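Metallo-beta-lactamase domain-containing protein (Thermotoga maritima, PDB 3H3E) is of uncharacterised function but binds zinc and is probably a metal-dependent hydrolase of the metallo-beta-lactamase superfamily. Local coordinates at residues His16-Asp21 and Arg55-Asp60. The protein carries 2 engineered substitutions. Sequence-based numbering, arbitrary orientation.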
loop_
_atom_site.group_PDB
_atom_site.type_symbol
_atom_site.label_atom_id
_atom_site.label_comp_id
_atom_site.label_asym_id
_atom_site.label_seq_id
_atom_site.Cartn_x
_atom_site.Cartn_y
_atom_site.Cartn_z
ATOM N N HIS A 16 -2.392 -0.321 -12.720
ATOM C CA HIS A 16 -2.894 1.038 -12.921
ATOM C C HIS A 16 -3.006 1.813 -11.630
ATOM O O HIS A 16 -3.683 1.380 -10.710
ATOM C CB HIS A 16 -4.275 1.018 -13.559
ATOM C CG HIS A 16 -4.276 0.627 -14.999
ATOM N ND1 HIS A 16 -4.301 -0.689 -15.412
ATOM C CD2 HIS A 16 -4.279 1.377 -16.127
ATOM C CE1 HIS A 16 -4.319 -0.731 -16.733
ATOM N NE2 HIS A 16 -4.304 0.507 -17.191
ATOM N N VAL A 17 -2.373 2.974 -11.558
ATOM C CA VAL A 17 -2.585 3.800 -10.388
ATOM C C VAL A 17 -3.926 4.498 -10.570
ATOM O O VAL A 17 -4.111 5.247 -11.507
ATOM C CB VAL A 17 -1.442 4.807 -10.173
ATOM C CG1 VAL A 17 -1.775 5.738 -9.041
ATOM C CG2 VAL A 17 -0.168 4.067 -9.851
ATOM N N LEU A 18 -4.884 4.218 -9.700
ATOM C CA LEU A 18 -6.212 4.787 -9.865
ATOM C C LEU A 18 -6.399 5.977 -8.944
ATOM O O LEU A 18 -7.265 6.800 -9.159
ATOM C CB LEU A 18 -7.287 3.735 -9.598
ATOM C CG LEU A 18 -7.406 2.552 -10.561
ATOM C CD1 LEU A 18 -8.732 1.868 -10.294
ATOM C CD2 LEU A 18 -7.317 3.000 -12.022
ATOM N N CYS A 19 -5.585 6.066 -7.905
ATOM C CA CYS A 19 -5.619 7.241 -7.037
ATOM C C CYS A 19 -4.247 7.506 -6.417
ATOM O O CYS A 19 -3.528 6.578 -6.037
ATOM C CB CYS A 19 -6.675 7.083 -5.950
ATOM S SG CYS A 19 -6.704 8.447 -4.788
ATOM N N ASP A 20 -3.879 8.779 -6.356
ATOM C CA ASP A 20 -2.586 9.192 -5.826
ATOM C C ASP A 20 -2.620 10.694 -5.643
ATOM O O ASP A 20 -3.533 11.361 -6.117
ATOM C CB ASP A 20 -1.452 8.819 -6.781
ATOM C CG ASP A 20 -0.089 9.044 -6.175
ATOM O OD1 ASP A 20 0.182 8.441 -5.114
ATOM O OD2 ASP A 20 0.712 9.814 -6.755
ATOM N N ASP A 21 -1.625 11.236 -4.961
ATOM C CA ASP A 21 -1.612 12.666 -4.702
ATOM C C ASP A 21 -1.336 13.493 -5.974
ATOM O O ASP A 21 -1.810 14.618 -6.090
ATOM C CB ASP A 21 -0.650 13.000 -3.559
ATOM C CG ASP A 21 -1.009 12.282 -2.263
ATOM O OD1 ASP A 21 -1.157 11.050 -2.275
ATOM O OD2 ASP A 21 -1.131 12.943 -1.221
ATOM N N ARG A 55 -13.198 4.849 -14.668
ATOM C CA ARG A 55 -14.124 5.120 -15.767
ATOM C C ARG A 55 -13.423 5.839 -16.904
ATOM O O ARG A 55 -13.678 5.559 -18.068
ATOM C CB ARG A 55 -15.329 5.921 -15.292
ATOM C CG ARG A 55 -16.365 5.075 -14.555
ATOM C CD ARG A 55 -17.725 5.782 -14.457
ATOM N NE ARG A 55 -17.733 6.799 -13.407
ATOM C CZ ARG A 55 -17.991 6.554 -12.125
ATOM N NH1 ARG A 55 -18.274 5.321 -11.720
ATOM N NH2 ARG A 55 -17.961 7.543 -11.244
ATOM N N LYS A 56 -12.525 6.758 -16.569
ATOM C CA LYS A 56 -11.731 7.448 -17.579
ATOM C C LYS A 56 -10.959 6.438 -18.432
ATOM O O LYS A 56 -10.757 6.654 -19.623
ATOM C CB LYS A 56 -10.791 8.474 -16.921
ATOM C CG LYS A 56 -9.714 9.062 -17.834
ATOM C CD LYS A 56 -10.291 10.104 -18.781
ATOM C CE LYS A 56 -9.444 10.278 -20.040
ATOM N NZ LYS A 56 -10.270 10.815 -21.169
ATOM N N LEU A 57 -10.540 5.328 -17.829
ATOM C CA LEU A 57 -9.812 4.283 -18.558
ATOM C C LEU A 57 -10.749 3.192 -19.049
ATOM O O LEU A 57 -10.311 2.218 -19.649
ATOM C CB LEU A 57 -8.759 3.642 -17.667
ATOM C CG LEU A 57 -7.791 4.585 -16.973
ATOM C CD1 LEU A 57 -7.309 3.999 -15.668
ATOM C CD2 LEU A 57 -6.632 4.883 -17.888
ATOM N N GLY A 58 -12.039 3.352 -18.776
ATOM C CA GLY A 58 -13.036 2.388 -19.200
ATOM C C GLY A 58 -12.800 1.019 -18.601
ATOM O O GLY A 58 -13.063 0.005 -19.242
ATOM N N ILE A 59 -12.302 0.998 -17.365
ATOM C CA ILE A 59 -12.041 -0.247 -16.642
ATOM C C ILE A 59 -13.146 -0.623 -15.655
ATOM O O ILE A 59 -13.655 0.222 -14.910
ATOM C CB ILE A 59 -10.741 -0.169 -15.835
ATOM C CG1 ILE A 59 -9.551 0.098 -16.751
ATOM C CG2 ILE A 59 -10.518 -1.462 -15.084
ATOM C CD1 ILE A 59 -8.357 0.644 -16.011
ATOM N N ASP A 60 -13.505 -1.905 -15.664
ATOM C CA ASP A 60 -14.378 -2.485 -14.653
ATOM C C ASP A 60 -13.526 -2.981 -13.488
ATOM O O ASP A 60 -12.561 -3.709 -13.698
ATOM C CB ASP A 60 -15.143 -3.659 -15.245
ATOM C CG ASP A 60 -16.038 -3.250 -16.383
ATOM O OD1 ASP A 60 -16.871 -2.340 -16.177
ATOM O OD2 ASP A 60 -15.912 -3.846 -17.478
#
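Ile59 sets its terminal methyl squarely on the imidazole of His16: CD1 stands 4.1 Å from the centroid of the His16 ring and only 5° off the ring normal, which defines a CH-pi contact over the face. The second approach to the ring comes from Leu57, whose CD1 lies 4.0 Å from His16 CD2, on an oblique line. That same methyl also meets Leu18, two residues along the strand, with Leu57 CD1 3.8 Å from Leu18 CD2, and so bridges the two strand residues. Both Leu57 and Ile59 direct their CB toward the strand. In Ile59, CG1 is anti to the carbonyl carbon (chi1 -60°), and an extended chi2 of 160° carries CD1 outward over the imidazole.

Between Leu57 and Ile59 the chain leaves the helix at Gly58, where phi is positive. Gly58 N bonds to Arg55 O at 2.8 Å, one of the two bonds back into the last turn that, with the positive phi, make a Schellman motif closing helix 49-56. On the facing side, Leu18 and Cys19 both pair with Ser34 in a classic beta bulge, and the carbonyl O of Leu18 accepts a hydrogen bond from Asn53 ND2 of that helix. Leu36, on the neighbouring strand 34-37, touches both His16 and Ile59.

The contact thus joins strand 13-19 of the mixed sheet to the residues just after helix 49-56, away from the zinc site. No hydrogen bond crosses between the two segments, and the 146 Å² they bury rests on methyl-to-ring and methyl-to-methyl contacts, implying cohesion by dispersion and the hydrophobic effect.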